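PDB 3I8B: xylulose kinase from Bifidobacterium adolescentis ATCC 15703, which probably phosphorylates D-xylulose with ATP, giving D-xylulose 5-phosphate and ADP, as a member of the FGGY family of carbohydrate kinases. Local coordinates for residues Gly297-Ile302 and Cys409-Cys414; Thr311-Gly316 and Leu415-Ser420. All blocks are in the same frame, centred on the assembly; numbering follows the deposited sequence.

Overall arrangement
In the C-terminal FGGY domain the chain runs first through strand 297-301, then along the loop leading into strand 315-318, and nearly eighty residues later into helix 396-420. Interaction 1 closes the chain between Gly297-Ile302 and Cys409-Cys414, and interaction 2 between Thr311-Gly316 and Leu415-Ser420. Their segments alternate along the chain, so the closures cross rather than nest. Two successive stretches of the helix are thereby laid over an inner strand and the entry to an outermost strand of one mixed sheet. Ile418 of interaction 2 also packs on Ala299 and Ala301, joining the contacts.

Interaction 1: Gly297-Ile302 and Cys409-Cys414; sequences GVAAAI and CSQRDC
Ala299 meets helix 396-420 through its methyl group, which sits between Gln411 and Cys414 and gives up more surface than any other residue of the contact. Its CB lies 4.1 Å from the CB of Cys414, so the cysteine is touched at the base of its side chain. The second neighbour of the same methyl is polar: Gln411 OE1 stands 4.2 Å from Ala299 CB. Gln411 reaches the strand by a folded route. With chi1 at -67° and chi2 at -49°, its chain bends twice, and the amide comes closer to the strand than the direction of its CB would suggest. The other end of that amide, NE2, comes within 4.2 Å of Gly297 CA, where the missing side chain leaves the backbone open to a close approach. NE2 is spent on a hydrogen bond to Thr330 OG1 in the adjoining strand 324-330, which fixes the position of this buried group above the sheet. The setting is the ribonuclease H-like fold of the actin ATPase clan, in which a helix leading on to the next strand of the sheet packs on the antiparallel strands that precede it. Here strand 297-301 lies between 288-293 and 324-330, while 315-318 is added at the sheet edge. Its axis runs 9.3 Å from that of the helix segment, at 30° to it and in broadly the same direction. Ala299 points its methyl at the helix and Val298 points to the other face, while Gln411 also lies against Ile291 and Leu293 of strand 288-293.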
# COMPACT_ATOMS: atom_id res chain seq x y z
N GLY A 297 11.73 -1.00 -1.21
CA GLY A 297 11.22 -1.60 0.01
C GLY A 297 9.94 -0.98 0.53
O GLY A 297 9.64 0.19 0.26
N VAL A 298 9.17 -1.79 1.27
CA VAL A 298 7.99 -1.32 1.99
C VAL A 298 7.98 -1.92 3.39
O VAL A 298 7.86 -3.13 3.55
CB VAL A 298 6.69 -1.75 1.30
CG1 VAL A 298 5.49 -1.34 2.13
CG2 VAL A 298 6.59 -1.14 -0.09
N ALA A 299 8.12 -1.07 4.40
CA ALA A 299 7.96 -1.47 5.79
C ALA A 299 6.58 -1.04 6.32
O ALA A 299 6.31 0.15 6.43
CB ALA A 299 9.07 -0.89 6.65
N ALA A 300 5.73 -2.01 6.63
CA ALA A 300 4.38 -1.72 7.08
C ALA A 300 4.14 -2.37 8.43
O ALA A 300 4.31 -3.59 8.58
CB ALA A 300 3.37 -2.21 6.06
N ALA A 301 3.78 -1.56 9.42
CA ALA A 301 3.51 -2.08 10.75
C ALA A 301 2.05 -1.85 11.09
O ALA A 301 1.43 -0.90 10.60
CB ALA A 301 4.41 -1.39 11.79
N ILE A 302 1.50 -2.72 11.92
CA ILE A 302 0.17 -2.51 12.44
C ILE A 302 0.24 -1.79 13.77
O ILE A 302 0.89 -2.25 14.71
CB ILE A 302 -0.58 -3.82 12.56
CG1 ILE A 302 -0.61 -4.49 11.19
CG2 ILE A 302 -2.01 -3.59 13.09
CD1 ILE A 302 -0.59 -5.95 11.28
N CYS A 409 20.38 -1.57 7.24
CA CYS A 409 20.33 -0.43 8.14
C CYS A 409 19.22 0.56 7.81
O CYS A 409 18.62 1.15 8.70
CB CYS A 409 21.69 0.30 8.18
SG CYS A 409 22.90 -0.51 9.26
N SER A 410 18.99 0.78 6.51
CA SER A 410 17.90 1.63 6.07
C SER A 410 16.56 1.07 6.54
O SER A 410 15.72 1.80 7.06
CB SER A 410 17.90 1.74 4.54
OG SER A 410 16.72 2.39 4.08
N GLN A 411 16.37 -0.24 6.37
CA GLN A 411 15.14 -0.88 6.82
C GLN A 411 15.00 -0.76 8.35
O GLN A 411 13.91 -0.53 8.86
CB GLN A 411 15.08 -2.34 6.37
CG GLN A 411 14.96 -2.53 4.86
CD GLN A 411 13.87 -1.67 4.23
OE1 GLN A 411 12.82 -1.44 4.82
NE2 GLN A 411 14.12 -1.18 3.02
N ARG A 412 16.11 -0.89 9.07
CA ARG A 412 16.07 -0.66 10.51
C ARG A 412 15.67 0.77 10.81
O ARG A 412 14.85 1.02 11.68
CB ARG A 412 17.42 -0.94 11.17
CG ARG A 412 17.53 -0.27 12.53
CD ARG A 412 16.73 -1.01 13.60
NE ARG A 412 17.61 -1.94 14.27
CZ ARG A 412 18.06 -1.80 15.51
NH1 ARG A 412 17.67 -0.77 16.24
NH2 ARG A 412 18.89 -2.70 16.01
N ASP A 413 16.29 1.71 10.09
CA ASP A 413 15.95 3.12 10.23
C ASP A 413 14.45 3.31 10.11
O ASP A 413 13.85 4.06 10.85
CB ASP A 413 16.68 3.96 9.17
CG ASP A 413 17.05 5.35 9.68
OD1 ASP A 413 17.02 5.55 10.91
OD2 ASP A 413 17.39 6.23 8.87
N CYS A 414 13.83 2.61 9.16
CA CYS A 414 12.38 2.66 9.02
C CYS A 414 11.65 2.15 10.26
O CYS A 414 10.70 2.76 10.73
CB CYS A 414 11.94 1.88 7.78
SG CYS A 414 12.31 2.73 6.23

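Interaction 2: Thr311-Gly316 and Leu415-Ser420; sequences TGAVSG and LELIRS
The rotation about CA-CB of Val314 splits its two methyls between two helix residues: CG1 is anti to the backbone N (chi1 -166°), and CG2 lies beside that N. Leu417 sends its CD2 branch to meet CG2, its CG likewise extended from the backbone N with chi1 at -177°. The two side chains run alongside each other, pointing opposite ways, bringing Val314 CG2 to 3.3 Å from Leu417 CD2, tighter than ordinary van der Waals contact between carbons. The same valine methyl also rests 3.7 Å from Leu417 CG, so it packs alongside the fork of the leucine. The other methyl serves the next residue of the helix. Val314 CG1 approaches Ile418 CG1 at 4.1 Å, and there the two side chains are roughly perpendicular. Ala313 adds a smaller touch, its CB 4.3 Å from Leu417 CD2. The contact is thus wholly apolar, with one valine methyl on each of two consecutive helical residues. It is plain helix-on-sheet packing in the C-terminal FGGY domain of the actin-like ATPase fold, joining the loop before an edge strand to the last turns of helix 396-420. Polar ties hold each partner's backbone instead. On the helix, the hydroxyl of Ser420 gives a 2.6 Å hydrogen bond from OG to Leu417 O, with the donor tilted 16° from the carbonyl plane. On the loop, Asp309 accepts bonds from the backbone N of Thr311, Ala313 and Val314, gathering the segment that presents the valine. The loop leads into strand 315-318, outermost in the sheet, which pairs antiparallel with strand 324-330, and Pro326 of that second strand touches both Val314 and Ile418 where helix 396-420 lies over the sheet.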
# COMPACT_ATOMS: atom_id res chain seq x y z
N THR A 311 7.04 14.70 9.29
CA THR A 311 8.05 14.78 8.25
C THR A 311 7.50 14.44 6.86
O THR A 311 8.01 14.91 5.84
CB THR A 311 9.17 13.80 8.62
OG1 THR A 311 10.30 14.51 9.11
CG2 THR A 311 9.53 12.92 7.46
N GLY A 312 6.47 13.61 6.82
CA GLY A 312 5.84 13.22 5.56
C GLY A 312 6.56 12.10 4.84
O GLY A 312 6.40 11.93 3.62
N ALA A 313 7.37 11.34 5.57
CA ALA A 313 8.01 10.15 5.01
C ALA A 313 7.07 8.94 5.16
O ALA A 313 6.70 8.28 4.18
CB ALA A 313 9.34 9.87 5.69
N VAL A 314 6.71 8.66 6.40
CA VAL A 314 5.84 7.53 6.67
C VAL A 314 4.39 7.92 6.42
O VAL A 314 3.89 8.89 6.98
CB VAL A 314 6.02 7.01 8.11
CG1 VAL A 314 5.36 5.64 8.26
CG2 VAL A 314 7.49 6.91 8.46
N SER A 315 3.73 7.15 5.56
CA SER A 315 2.30 7.28 5.31
C SER A 315 1.47 6.84 6.53
O SER A 315 1.80 5.87 7.22
CB SER A 315 1.89 6.42 4.11
OG SER A 315 2.47 6.89 2.91
N GLY A 316 0.38 7.55 6.78
CA GLY A 316 -0.52 7.20 7.86
C GLY A 316 -1.79 6.56 7.35
O GLY A 316 -2.86 7.17 7.37
N LEU A 415 12.11 1.03 10.80
CA LEU A 415 11.50 0.49 12.02
C LEU A 415 11.59 1.50 13.17
O LEU A 415 10.63 1.70 13.92
CB LEU A 415 12.17 -0.84 12.40
CG LEU A 415 11.66 -2.13 11.76
CD1 LEU A 415 11.35 -1.97 10.28
CD2 LEU A 415 12.65 -3.28 12.00
N GLU A 416 12.74 2.16 13.30
CA GLU A 416 12.94 3.14 14.37
C GLU A 416 12.07 4.37 14.18
O GLU A 416 11.57 4.94 15.15
CB GLU A 416 14.41 3.55 14.44
CG GLU A 416 15.32 2.40 14.82
CD GLU A 416 14.90 1.77 16.13
OE1 GLU A 416 14.28 2.48 16.95
OE2 GLU A 416 15.17 0.57 16.33
N LEU A 417 11.89 4.79 12.94
CA LEU A 417 11.02 5.92 12.65
C LEU A 417 9.56 5.57 12.99
O LEU A 417 8.85 6.37 13.61
CB LEU A 417 11.15 6.31 11.20
CG LEU A 417 10.36 7.52 10.72
CD1 LEU A 417 10.74 8.76 11.51
CD2 LEU A 417 10.61 7.73 9.24
N ILE A 418 9.11 4.39 12.58
CA ILE A 418 7.75 3.97 12.90
C ILE A 418 7.55 3.88 14.41
O ILE A 418 6.58 4.40 14.94
CB ILE A 418 7.37 2.64 12.20
CG1 ILE A 418 7.24 2.89 10.70
CG2 ILE A 418 6.07 2.07 12.80
CD1 ILE A 418 7.09 1.64 9.84
N ARG A 419 8.50 3.27 15.10
CA ARG A 419 8.49 3.26 16.56
C ARG A 419 8.38 4.66 17.15
O ARG A 419 7.66 4.87 18.14
CB ARG A 419 9.74 2.57 17.12
CG ARG A 419 9.82 1.09 16.83
CD ARG A 419 11.04 0.47 17.50
NE ARG A 419 10.99 -0.98 17.50
CZ ARG A 419 11.90 -1.77 16.94
NH1 ARG A 419 12.96 -1.24 16.33
NH2 ARG A 419 11.76 -3.08 16.99
N SER A 420 9.07 5.62 16.54
CA SER A 420 9.08 7.00 17.03
C SER A 420 7.70 7.66 16.89
O SER A 420 7.42 8.64 17.58
CB SER A 420 10.14 7.83 16.30
OG SER A 420 9.62 8.37 15.09